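Local structure of aminotransferase class-III (Sphaerobacter thermophilus DSM 20745, 6K8H) at residues B[110-114]-B[329-335]; B[86-91]-B[322-327]; B[64-68]-B[429-433]. The protein is a class-III aminotransferase of the PLP-dependent aminotransferase superfamily, also named an omega-transaminase. All coordinates share one frame; numbering follows the deposited sequence.

Along the chain the six segments run 64-68, 86-91, 110-114, 322-327, 329-335 and 429-433. Contacts 1 and 2 share helix 322-334. Helix 102-114 meets its C-terminal part in contact 1, and helix 81-91 meets its N-terminal part in contact 2. The centres of these two contacts are about 14 Å apart, and Thr330 packs on Ala86 between them. Their segments alternate in sequence. Helix 322-334 thus packs against two helices that follow each other early in the chain. Contact 3 lies about 26 Å from contact 1 and about 29 Å from contact 2, centre to centre. It joins strand 63-66 to helix 427-445 and closes a loop of chain that holds both other contacts.

Contact 1: B[110-114]-B[329-335]; sequences LLTER and LTAMRKL
Arg114 reaches from the last turn of helix 102-114 to the C-terminal end of helix 322-334. Its chain is extended from CG to NE, with chi2 at -163°, and this carries the guanidinium across to the other helix. Arg114 NH2 gives a weak hydrogen bond to Met332 O at 2.8 Å. Arg114 NH1 gives another weak one to Leu335 O at 2.9 Å. Both acceptors lie obliquely to the guanidinium plane, and both bonds are strongly bent. The positive group sits by the carbonyls of Met332, in the last turn, and Leu335, just beyond it, where the helix dipole would probably help to hold it. One turn earlier, Leu110 supplies the apolar half. Its CG is anti to the backbone N (chi1 -177°), and the forked end lies obliquely against Met332. Leu110 CD2 touches Met332 CB at 3.7 Å. Leu110 CD1 meets Leu329 CD1 at 4.0 Å and the aliphatic Arg333 CG at 3.9 Å. The helix segments run roughly parallel, 29° apart, with axes 11.6 Å apart at closest approach. Near-parallel packing through leucine and methionine, with an arginine of one helix at the C-terminal end of the other, joins these helices of the class-III aminotransferase fold.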
ATOM      1  N   LEU B 110      -2.604   1.178  21.809  1.00 12.99           N
ATOM      2  CA  LEU B 110      -3.982   0.683  21.842  1.00 11.87           C
ATOM      3  C   LEU B 110      -4.087  -0.741  21.283  1.00 11.72           C
ATOM      4  O   LEU B 110      -4.701  -1.624  21.905  1.00 10.70           O
ATOM      5  CB  LEU B 110      -4.907   1.632  21.075  1.00 10.32           C
ATOM      6  CG  LEU B 110      -6.403   1.268  21.079  1.00 12.50           C
ATOM      7  CD1 LEU B 110      -7.276   2.533  21.013  1.00 14.99           C
ATOM      8  CD2 LEU B 110      -6.760   0.312  19.935  1.00 11.38           C
ATOM      9  N   LEU B 111      -3.520  -0.976  20.090  1.00 11.78           N
ATOM     10  CA  LEU B 111      -3.631  -2.300  19.471  1.00 10.76           C
ATOM     11  C   LEU B 111      -2.994  -3.381  20.337  1.00 10.43           C
ATOM     12  O   LEU B 111      -3.556  -4.472  20.489  1.00 10.12           O
ATOM     13  CB  LEU B 111      -2.989  -2.309  18.076  1.00  7.78           C
ATOM     14  CG  LEU B 111      -3.762  -1.563  16.976  1.00  8.43           C
ATOM     15  CD1 LEU B 111      -2.977  -1.580  15.657  1.00  6.48           C
ATOM     16  CD2 LEU B 111      -5.141  -2.156  16.788  1.00  5.76           C
ATOM     17  N   THR B 112      -1.808  -3.123  20.893  1.00  9.28           N
ATOM     18  CA  THR B 112      -1.181  -4.160  21.709  1.00 10.86           C
ATOM     19  C   THR B 112      -1.917  -4.348  23.030  1.00 11.74           C
ATOM     20  O   THR B 112      -1.922  -5.459  23.574  1.00 13.94           O
ATOM     21  CB  THR B 112       0.310  -3.859  21.965  1.00 12.26           C
ATOM     22  OG1 THR B 112       0.462  -2.559  22.542  1.00 13.64           O
ATOM     23  CG2 THR B 112       1.119  -3.943  20.674  1.00  8.90           C
ATOM     24  N   GLU B 113      -2.571  -3.302  23.552  1.00 11.98           N
ATOM     25  CA  GLU B 113      -3.341  -3.481  24.780  1.00 10.32           C
ATOM     26  C   GLU B 113      -4.562  -4.355  24.535  1.00 13.75           C
ATOM     27  O   GLU B 113      -4.932  -5.169  25.392  1.00 18.24           O
ATOM     28  CB  GLU B 113      -3.771  -2.125  25.349  1.00 18.03           C
ATOM     29  CG  GLU B 113      -2.744  -1.475  26.277  1.00 28.55           C
ATOM     30  CD  GLU B 113      -2.806   0.061  26.282  1.00 38.78           C
ATOM     31  OE1 GLU B 113      -3.909   0.638  26.083  1.00 37.66           O
ATOM     32  OE2 GLU B 113      -1.740   0.688  26.496  1.00 40.83           O
ATOM     33  N   ARG B 114      -5.178  -4.232  23.357  1.00 13.55           N
ATOM     34  CA  ARG B 114      -6.449  -4.916  23.121  1.00 10.16           C
ATOM     35  C   ARG B 114      -6.283  -6.370  22.672  1.00 13.03           C
ATOM     36  O   ARG B 114      -7.092  -7.220  23.059  1.00 13.58           O
ATOM     37  CB  ARG B 114      -7.261  -4.163  22.075  1.00 10.66           C
ATOM     38  CG  ARG B 114      -7.770  -2.827  22.553  1.00 14.27           C
ATOM     39  CD  ARG B 114      -8.877  -2.325  21.652  1.00 10.83           C
ATOM     40  NE  ARG B 114      -9.374  -1.045  22.119  1.00 13.48           N
ATOM     41  CZ  ARG B 114     -10.441  -0.439  21.620  1.00 15.54           C
ATOM     42  NH1 ARG B 114     -11.107  -1.008  20.620  1.00 10.51           N
ATOM     43  NH2 ARG B 114     -10.829   0.730  22.124  1.00 10.04           N
ATOM     44  N   LEU B 329      -6.649   5.971  15.794  1.00 10.57           N
ATOM     45  CA  LEU B 329      -6.782   6.066  17.247  1.00 11.42           C
ATOM     46  C   LEU B 329      -8.200   6.459  17.643  1.00 10.56           C
ATOM     47  O   LEU B 329      -8.793   5.859  18.550  1.00 11.83           O
ATOM     48  CB  LEU B 329      -5.768   7.068  17.813  1.00  9.42           C
ATOM     49  CG  LEU B 329      -5.676   6.986  19.345  1.00 16.05           C
ATOM     50  CD1 LEU B 329      -5.135   5.620  19.763  1.00 15.03           C
ATOM     51  CD2 LEU B 329      -4.833   8.107  19.934  1.00 14.16           C
ATOM     52  N   THR B 330      -8.766   7.464  16.969  1.00  9.40           N
ATOM     53  CA  THR B 330     -10.133   7.890  17.281  1.00 11.46           C
ATOM     54  C   THR B 330     -11.142   6.788  16.976  1.00 12.58           C
ATOM     55  O   THR B 330     -12.003   6.465  17.812  1.00  9.46           O
ATOM     56  CB  THR B 330     -10.465   9.164  16.501  1.00 11.30           C
ATOM     57  OG1 THR B 330      -9.427  10.127  16.720  1.00 12.90           O
ATOM     58  CG2 THR B 330     -11.801   9.756  16.934  1.00 11.22           C
ATOM     59  N   ALA B 331     -11.044   6.186  15.782  1.00 10.01           N
ATOM     60  CA  ALA B 331     -11.981   5.126  15.402  1.00 10.58           C
ATOM     61  C   ALA B 331     -11.962   3.986  16.408  1.00  9.94           C
ATOM     62  O   ALA B 331     -13.015   3.503  16.846  1.00 10.75           O
ATOM     63  CB  ALA B 331     -11.642   4.600  14.005  1.00  8.74           C
ATOM     64  N   MET B 332     -10.765   3.550  16.802  1.00  7.94           N
ATOM     65  CA  MET B 332     -10.670   2.431  17.726  1.00  9.83           C
ATOM     66  C   MET B 332     -11.129   2.828  19.121  1.00  8.59           C
ATOM     67  O   MET B 332     -11.804   2.043  19.792  1.00 10.46           O
ATOM     68  CB  MET B 332      -9.239   1.895  17.751  1.00  9.04           C
ATOM     69  CG  MET B 332      -8.774   1.300  16.433  1.00  9.03           C
ATOM     70  SD  MET B 332      -9.881   0.027  15.776  1.00 11.89           S
ATOM     71  CE  MET B 332      -9.575  -1.303  16.942  1.00 13.87           C
ATOM     72  N   ARG B 333     -10.789   4.042  19.575  1.00  6.64           N
ATOM     73  CA  ARG B 333     -11.225   4.458  20.904  1.00  8.24           C
ATOM     74  C   ARG B 333     -12.737   4.516  21.000  1.00  9.40           C
ATOM     75  O   ARG B 333     -13.291   4.302  22.083  1.00 11.32           O
ATOM     76  CB  ARG B 333     -10.638   5.819  21.281  1.00 11.74           C
ATOM     77  CG  ARG B 333      -9.252   5.719  21.920  1.00 15.39           C
ATOM     78  CD  ARG B 333      -8.699   7.098  22.293  1.00 12.16           C
ATOM     79  NE  ARG B 333      -7.346   6.963  22.830  1.00 19.59           N
ATOM     80  CZ  ARG B 333      -6.518   7.979  23.058  1.00 24.20           C
ATOM     81  NH1 ARG B 333      -6.905   9.221  22.787  1.00 22.98           N
ATOM     82  NH2 ARG B 333      -5.300   7.748  23.549  1.00 28.95           N
ATOM     83  N   LYS B 334     -13.418   4.834  19.891  1.00 11.18           N
ATOM     84  CA  LYS B 334     -14.876   4.823  19.878  1.00 10.52           C
ATOM     85  C   LYS B 334     -15.477   3.422  19.880  1.00 12.04           C
ATOM     86  O   LYS B 334     -16.668   3.282  20.194  1.00 12.73           O
ATOM     87  CB  LYS B 334     -15.391   5.607  18.669  1.00 12.96           C
ATOM     88  CG  LYS B 334     -15.122   7.100  18.775  1.00 15.24           C
ATOM     89  CD  LYS B 334     -15.326   7.840  17.447  1.00 14.55           C
ATOM     90  CE  LYS B 334     -16.704   7.630  16.878  1.00 20.08           C
ATOM     91  NZ  LYS B 334     -17.691   8.627  17.381  1.00 21.46           N
ATOM     92  N   LEU B 335     -14.705   2.392  19.508  1.00 10.74           N
ATOM     93  CA  LEU B 335     -15.155   0.994  19.528  1.00 11.29           C
ATOM     94  C   LEU B 335     -14.843   0.398  20.897  1.00 10.86           C
ATOM     95  O   LEU B 335     -13.822  -0.259  21.106  1.00  9.77           O
ATOM     96  CB  LEU B 335     -14.479   0.182  18.433  1.00 12.49           C
ATOM     97  CG  LEU B 335     -14.931   0.221  16.989  1.00 16.87           C
ATOM     98  CD1 LEU B 335     -14.005  -0.704  16.192  1.00 12.67           C
ATOM     99  CD2 LEU B 335     -16.387  -0.195  16.847  1.00 13.90           C
TER

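Contact 2: B[86-91]-B[322-327]; sequences AVIRQL and PVTMVA
Segments 86-91 and 322-327 are helical and run roughly antiparallel, their axes 9.0 Å apart at closest approach and crossing at 150°. Ala86 CB points at the partner helix and touches Val326 CG1 at 3.5 Å. The small alanine lets the valine branch come close to the backbone, and Val326 CG1 lies 3.7 Å from Ala86 O. Val87 uses both branches. Val87 CG1 meets Val323 CG1 at 4.1 Å, and Val87 CG2 meets Ala327 CB at 3.9 Å. The contacts of Val87 thus span one turn of the partner helix, from Val323 to Ala327. Gln90 leaves its helix with CG anti to the backbone N (chi1 -178°) and bends at chi2 (58°). The bend lays its amide end against Pro322 and Val326. Gln90 NE2 lies 3.5 Å from Pro322 CB, while Gln90 OE1 lies 3.8 Å from Val326 CG2. The amide is buried among carbons here, but NE2 is hydrogen-bonded to Gly94 O. His103 touches Gln90, Pro322 and Val326, so helix 102-114 lies against both helices here. Phe288 packs on Val87 and Ala327. Leu91 O accepts from Asn84 of the second subunit, whose Leu91 packs on Val87, which places helix 81-91 at the dimer interface.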
ATOM      1  N   ALA B  86     -10.671  15.102  14.786  1.00 13.23           N
ATOM      2  CA  ALA B  86      -9.284  14.736  15.086  1.00 13.80           C
ATOM      3  C   ALA B  86      -8.366  14.977  13.885  1.00 12.98           C
ATOM      4  O   ALA B  86      -7.250  15.509  14.025  1.00 11.34           O
ATOM      5  CB  ALA B  86      -9.216  13.279  15.528  1.00 13.77           C
ATOM      6  N   VAL B  87      -8.824  14.594  12.695  1.00 12.01           N
ATOM      7  CA  VAL B  87      -8.030  14.791  11.485  1.00 11.46           C
ATOM      8  C   VAL B  87      -7.784  16.276  11.241  1.00 14.20           C
ATOM      9  O   VAL B  87      -6.664  16.695  10.912  1.00 10.67           O
ATOM     10  CB  VAL B  87      -8.724  14.126  10.283  1.00  9.38           C
ATOM     11  CG1 VAL B  87      -8.091  14.587   8.987  1.00 11.46           C
ATOM     12  CG2 VAL B  87      -8.664  12.605  10.431  1.00  8.51           C
ATOM     13  N   ILE B  88      -8.835  17.075  11.388  1.00 12.59           N
ATOM     14  CA  ILE B  88      -8.704  18.542  11.159  1.00 13.68           C
ATOM     15  C   ILE B  88      -7.683  19.107  12.156  1.00 13.46           C
ATOM     16  O   ILE B  88      -6.876  19.935  11.748  1.00 13.92           O
ATOM     17  CB  ILE B  88     -10.082  19.221  11.215  1.00 14.30           C
ATOM     18  CG1 ILE B  88     -10.889  18.899   9.955  1.00 12.27           C
ATOM     19  CG2 ILE B  88      -9.937  20.713  11.437  1.00 12.25           C
ATOM     20  CD1 ILE B  88     -12.351  19.230  10.057  1.00 18.00           C
ATOM     21  N   ARG B  89      -7.713  18.652  13.409  1.00 12.95           N
ATOM     22  CA  ARG B  89      -6.696  19.070  14.371  1.00 14.29           C
ATOM     23  C   ARG B  89      -5.298  18.731  13.867  1.00 16.92           C
ATOM     24  O   ARG B  89      -4.369  19.549  13.978  1.00 13.13           O
ATOM     25  CB  ARG B  89      -6.930  18.404  15.733  1.00 15.99           C
ATOM     26  CG  ARG B  89      -7.875  19.138  16.671  1.00 25.48           C
ATOM     27  CD  ARG B  89      -7.719  18.638  18.107  1.00 25.53           C
ATOM     28  NE  ARG B  89      -8.191  17.263  18.279  1.00 24.63           N
ATOM     29  CZ  ARG B  89      -9.476  16.920  18.395  1.00 32.37           C
ATOM     30  NH1 ARG B  89     -10.420  17.854  18.357  1.00 28.42           N
ATOM     31  NH2 ARG B  89      -9.825  15.643  18.549  1.00 33.10           N
ATOM     32  N   GLN B  90      -5.131  17.526  13.306  1.00 11.48           N
ATOM     33  CA  GLN B  90      -3.803  17.097  12.860  1.00 15.77           C
ATOM     34  C   GLN B  90      -3.337  17.886  11.645  1.00 14.69           C
ATOM     35  O   GLN B  90      -2.140  18.177  11.511  1.00 12.59           O
ATOM     36  CB  GLN B  90      -3.798  15.601  12.539  1.00 13.03           C
ATOM     37  CG  GLN B  90      -2.423  15.083  12.124  1.00 13.83           C
ATOM     38  CD  GLN B  90      -1.379  15.320  13.192  1.00 16.27           C
ATOM     39  OE1 GLN B  90      -1.635  15.122  14.381  1.00 14.69           O
ATOM     40  NE2 GLN B  90      -0.192  15.742  12.778  1.00 12.37           N
ATOM     41  N   LEU B  91      -4.268  18.242  10.753  1.00 13.43           N
ATOM     42  CA  LEU B  91      -3.904  18.920   9.507  1.00 13.79           C
ATOM     43  C   LEU B  91      -3.134  20.199   9.785  1.00 14.72           C
ATOM     44  O   LEU B  91      -2.213  20.556   9.037  1.00 15.72           O
ATOM     45  CB  LEU B  91      -5.144  19.249   8.682  1.00 12.23           C
ATOM     46  CG  LEU B  91      -5.979  18.148   8.036  1.00 15.65           C
ATOM     47  CD1 LEU B  91      -7.126  18.764   7.252  1.00 14.03           C
ATOM     48  CD2 LEU B  91      -5.131  17.308   7.128  1.00 15.37           C
ATOM     49  N   PRO B 322       0.766  10.657  10.384  1.00  9.78           N
ATOM     50  CA  PRO B 322      -0.064  11.067  11.531  1.00 11.82           C
ATOM     51  C   PRO B 322      -1.551  11.157  11.222  1.00  7.48           C
ATOM     52  O   PRO B 322      -2.365  10.980  12.131  1.00  9.00           O
ATOM     53  CB  PRO B 322       0.517  12.436  11.909  1.00 11.35           C
ATOM     54  CG  PRO B 322       1.947  12.366  11.436  1.00 12.50           C
ATOM     55  CD  PRO B 322       1.898  11.567  10.159  1.00 10.75           C
ATOM     56  N   VAL B 323      -1.953  11.423   9.986  1.00 10.06           N
ATOM     57  CA  VAL B 323      -3.385  11.463   9.721  1.00  8.96           C
ATOM     58  C   VAL B 323      -4.002  10.088   9.949  1.00  9.33           C
ATOM     59  O   VAL B 323      -4.978   9.948  10.693  1.00  7.58           O
ATOM     60  CB  VAL B 323      -3.670  11.998   8.311  1.00  9.29           C
ATOM     61  CG1 VAL B 323      -5.150  11.869   8.019  1.00 10.41           C
ATOM     62  CG2 VAL B 323      -3.233  13.452   8.234  1.00 12.33           C
ATOM     63  N   THR B 324      -3.449   9.055   9.307  1.00  9.13           N
ATOM     64  CA  THR B 324      -3.952   7.700   9.516  1.00  7.47           C
ATOM     65  C   THR B 324      -3.859   7.287  10.980  1.00  8.64           C
ATOM     66  O   THR B 324      -4.776   6.649  11.508  1.00  9.59           O
ATOM     67  CB  THR B 324      -3.184   6.710   8.646  1.00  9.73           C
ATOM     68  OG1 THR B 324      -3.340   7.060   7.269  1.00  8.57           O
ATOM     69  CG2 THR B 324      -3.683   5.257   8.878  1.00  8.54           C
ATOM     70  N   MET B 325      -2.775   7.668  11.665  1.00  5.24           N
ATOM     71  CA  MET B 325      -2.611   7.253  13.059  1.00  6.88           C
ATOM     72  C   MET B 325      -3.660   7.895  13.956  1.00  9.65           C
ATOM     73  O   MET B 325      -4.234   7.229  14.821  1.00  7.20           O
ATOM     74  CB  MET B 325      -1.202   7.594  13.550  1.00  7.69           C
ATOM     75  CG  MET B 325      -0.100   6.837  12.817  1.00  5.32           C
ATOM     76  SD  MET B 325      -0.110   5.041  13.053  1.00 12.44           S
ATOM     77  CE  MET B 325      -1.102   4.495  11.649  1.00  6.14           C
ATOM     78  N   VAL B 326      -3.934   9.187  13.747  1.00  9.58           N
ATOM     79  CA  VAL B 326      -4.916   9.903  14.549  1.00 10.04           C
ATOM     80  C   VAL B 326      -6.334   9.418  14.240  1.00 12.55           C
ATOM     81  O   VAL B 326      -7.141   9.187  15.151  1.00  9.28           O
ATOM     82  CB  VAL B 326      -4.736  11.413  14.324  1.00 13.23           C
ATOM     83  CG1 VAL B 326      -5.953  12.166  14.740  1.00 19.36           C
ATOM     84  CG2 VAL B 326      -3.488  11.908  15.099  1.00 13.26           C
ATOM     85  N   ALA B 327      -6.657   9.251  12.957  1.00  8.30           N
ATOM     86  CA  ALA B 327      -7.984   8.762  12.597  1.00  8.16           C
ATOM     87  C   ALA B 327      -8.208   7.342  13.119  1.00 10.43           C
ATOM     88  O   ALA B 327      -9.300   7.013  13.606  1.00  9.46           O
ATOM     89  CB  ALA B 327      -8.170   8.822  11.084  1.00  9.18           C
TER

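Contact 3: B[64-68]-B[429-433]; sequences RLDFV and EVEAF
Phe67 has CG anti to its carbonyl carbon (chi1 -70°), and Phe433 has CG anti to its backbone N (chi1 -177°). These settings turn the side chains so that the rings meet. The stack is edge-to-face, with the edge of Phe433 turned to the face of Phe67. The centroids are 4.8 Å apart and the planes meet at 53°. Phe433 CD2 stands over the centre of the Phe67 ring, 3.7 Å above its plane. Phe67 CZ also meets Phe433 CB at 3.7 Å. At the rim of the Phe67 ring, in its plane, lies Glu429 O, 3.9 Å from Phe67 CZ. That carbonyl also accepts the helical bond from Phe433 N. The pair joins the chain at Phe67, next to strand 63-66 of a small mixed sheet, to helix 427-445 in this aminotransferase fold. Leu65 CD1 touches Ala432 CB at 3.8 Å. Leu65 CD2 meets Glu429 CG at 3.8 Å. The side chains of Leu65 and Glu429 cross at about a right angle. Glu429 OE1 accepts from Gly426 N. Asp66 OD1 accepts from Val68 N in an Asx turn. Leu350 of helix 337-361 touches both phenylalanines, and Phe374 makes a further edge-to-face pair with Phe433.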
ATOM      1  N   ARG B  64     -28.997   5.336  -0.345  1.00  8.89           N
ATOM      2  CA  ARG B  64     -29.161   3.962   0.106  1.00  9.07           C
ATOM      3  C   ARG B  64     -28.525   3.810   1.483  1.00 11.13           C
ATOM      4  O   ARG B  64     -27.550   4.489   1.808  1.00 10.83           O
ATOM      5  CB  ARG B  64     -28.535   2.962  -0.881  1.00 11.55           C
ATOM      6  CG  ARG B  64     -29.010   3.087  -2.337  1.00 10.33           C
ATOM      7  CD  ARG B  64     -28.175   2.203  -3.287  1.00  9.09           C
ATOM      8  NE  ARG B  64     -28.711   2.210  -4.657  1.00 10.38           N
ATOM      9  CZ  ARG B  64     -28.349   3.064  -5.618  1.00 12.36           C
ATOM     10  NH1 ARG B  64     -27.433   3.998  -5.380  1.00  8.63           N
ATOM     11  NH2 ARG B  64     -28.892   2.976  -6.834  1.00 11.32           N
ATOM     12  N   LEU B  65     -29.075   2.910   2.290  1.00  9.41           N
ATOM     13  CA  LEU B  65     -28.394   2.528   3.523  1.00  9.38           C
ATOM     14  C   LEU B  65     -27.166   1.695   3.175  1.00  9.03           C
ATOM     15  O   LEU B  65     -27.262   0.722   2.419  1.00 11.53           O
ATOM     16  CB  LEU B  65     -29.333   1.738   4.433  1.00 12.34           C
ATOM     17  CG  LEU B  65     -30.433   2.540   5.134  1.00 14.92           C
ATOM     18  CD1 LEU B  65     -31.371   1.597   5.855  1.00 14.56           C
ATOM     19  CD2 LEU B  65     -29.817   3.544   6.107  1.00 12.12           C
ATOM     20  N   ASP B  66     -26.007   2.078   3.714  1.00  9.49           N
ATOM     21  CA  ASP B  66     -24.726   1.496   3.306  1.00  6.23           C
ATOM     22  C   ASP B  66     -24.398   0.317   4.218  1.00  9.26           C
ATOM     23  O   ASP B  66     -24.055   0.511   5.391  1.00  8.09           O
ATOM     24  CB  ASP B  66     -23.613   2.542   3.352  1.00  6.91           C
ATOM     25  CG  ASP B  66     -22.329   2.076   2.672  1.00  8.07           C
ATOM     26  OD1 ASP B  66     -22.132   0.855   2.515  1.00  8.85           O
ATOM     27  OD2 ASP B  66     -21.500   2.937   2.287  1.00  9.75           O
ATOM     28  N   PHE B  67     -24.538  -0.902   3.689  1.00  7.83           N
ATOM     29  CA  PHE B  67     -24.113  -2.118   4.370  1.00  8.60           C
ATOM     30  C   PHE B  67     -22.828  -2.694   3.778  1.00  7.84           C
ATOM     31  O   PHE B  67     -22.529  -3.875   3.984  1.00  9.62           O
ATOM     32  CB  PHE B  67     -25.216  -3.168   4.340  1.00  9.01           C
ATOM     33  CG  PHE B  67     -26.387  -2.826   5.206  1.00  7.00           C
ATOM     34  CD1 PHE B  67     -27.354  -1.940   4.764  1.00  6.95           C
ATOM     35  CD2 PHE B  67     -26.521  -3.388   6.462  1.00  8.62           C
ATOM     36  CE1 PHE B  67     -28.458  -1.625   5.566  1.00  7.02           C
ATOM     37  CE2 PHE B  67     -27.605  -3.081   7.272  1.00  8.14           C
ATOM     38  CZ  PHE B  67     -28.570  -2.196   6.825  1.00  7.05           C
ATOM     39  N   VAL B  68     -22.070  -1.893   3.036  1.00  7.98           N
ATOM     40  CA  VAL B  68     -20.762  -2.293   2.526  1.00  9.70           C
ATOM     41  C   VAL B  68     -19.648  -1.566   3.260  1.00  9.02           C
ATOM     42  O   VAL B  68     -18.679  -2.187   3.694  1.00  8.88           O
ATOM     43  CB  VAL B  68     -20.658  -2.063   1.002  1.00  9.83           C
ATOM     44  CG1 VAL B  68     -19.323  -2.597   0.468  1.00  9.27           C
ATOM     45  CG2 VAL B  68     -21.837  -2.693   0.280  1.00  8.78           C
ATOM     46  N   GLU B 429     -32.579   0.923  11.135  1.00 13.95           N
ATOM     47  CA  GLU B 429     -31.838   0.520   9.939  1.00 10.60           C
ATOM     48  C   GLU B 429     -31.909  -0.988   9.719  1.00  9.17           C
ATOM     49  O   GLU B 429     -32.010  -1.444   8.578  1.00  8.57           O
ATOM     50  CB  GLU B 429     -30.382   0.982  10.038  1.00 11.31           C
ATOM     51  CG  GLU B 429     -30.180   2.481   9.788  1.00 11.56           C
ATOM     52  CD  GLU B 429     -30.688   3.345  10.940  1.00 18.19           C
ATOM     53  OE1 GLU B 429     -30.763   2.843  12.088  1.00 15.30           O
ATOM     54  OE2 GLU B 429     -31.015   4.523  10.694  1.00 21.69           O
ATOM     55  N   VAL B 430     -31.856  -1.775  10.799  1.00  9.24           N
ATOM     56  CA  VAL B 430     -31.958  -3.232  10.691  1.00  9.00           C
ATOM     57  C   VAL B 430     -33.325  -3.636  10.142  1.00 10.99           C
ATOM     58  O   VAL B 430     -33.436  -4.487   9.249  1.00 11.11           O
ATOM     59  CB  VAL B 430     -31.681  -3.879  12.064  1.00 11.03           C
ATOM     60  CG1 VAL B 430     -32.034  -5.360  12.043  1.00 14.36           C
ATOM     61  CG2 VAL B 430     -30.220  -3.686  12.462  1.00 14.51           C
ATOM     62  N   GLU B 431     -34.386  -3.052  10.689  1.00 11.48           N
ATOM     63  CA  GLU B 431     -35.723  -3.331  10.179  1.00 13.35           C
ATOM     64  C   GLU B 431     -35.875  -2.892   8.726  1.00 11.41           C
ATOM     65  O   GLU B 431     -36.516  -3.584   7.933  1.00 11.88           O
ATOM     66  CB  GLU B 431     -36.771  -2.664  11.070  1.00 17.27           C
ATOM     67  CG  GLU B 431     -37.001  -3.463  12.329  1.00 20.93           C
ATOM     68  CD  GLU B 431     -37.837  -2.746  13.364  1.00 25.97           C
ATOM     69  OE1 GLU B 431     -38.150  -1.547  13.175  1.00 26.64           O
ATOM     70  OE2 GLU B 431     -38.170  -3.390  14.383  1.00 34.06           O
ATOM     71  N   ALA B 432     -35.297  -1.745   8.355  1.00 11.09           N
ATOM     72  CA  ALA B 432     -35.341  -1.336   6.955  1.00 12.11           C
ATOM     73  C   ALA B 432     -34.654  -2.368   6.069  1.00 12.11           C
ATOM     74  O   ALA B 432     -35.165  -2.716   4.997  1.00  8.97           O
ATOM     75  CB  ALA B 432     -34.704   0.044   6.774  1.00 15.02           C
ATOM     76  N   PHE B 433     -33.498  -2.883   6.508  1.00  8.22           N
ATOM     77  CA  PHE B 433     -32.848  -3.937   5.738  1.00  8.88           C
ATOM     78  C   PHE B 433     -33.759  -5.154   5.587  1.00 10.11           C
ATOM     79  O   PHE B 433     -33.944  -5.668   4.477  1.00  8.82           O
ATOM     80  CB  PHE B 433     -31.515  -4.355   6.374  1.00  8.19           C
ATOM     81  CG  PHE B 433     -30.796  -5.391   5.571  1.00  7.05           C
ATOM     82  CD1 PHE B 433     -31.084  -6.743   5.734  1.00 10.07           C
ATOM     83  CD2 PHE B 433     -29.885  -5.014   4.593  1.00  9.66           C
ATOM     84  CE1 PHE B 433     -30.456  -7.708   4.969  1.00  9.38           C
ATOM     85  CE2 PHE B 433     -29.244  -5.967   3.814  1.00  8.19           C
ATOM     86  CZ  PHE B 433     -29.524  -7.319   4.003  1.00 12.35           C
TER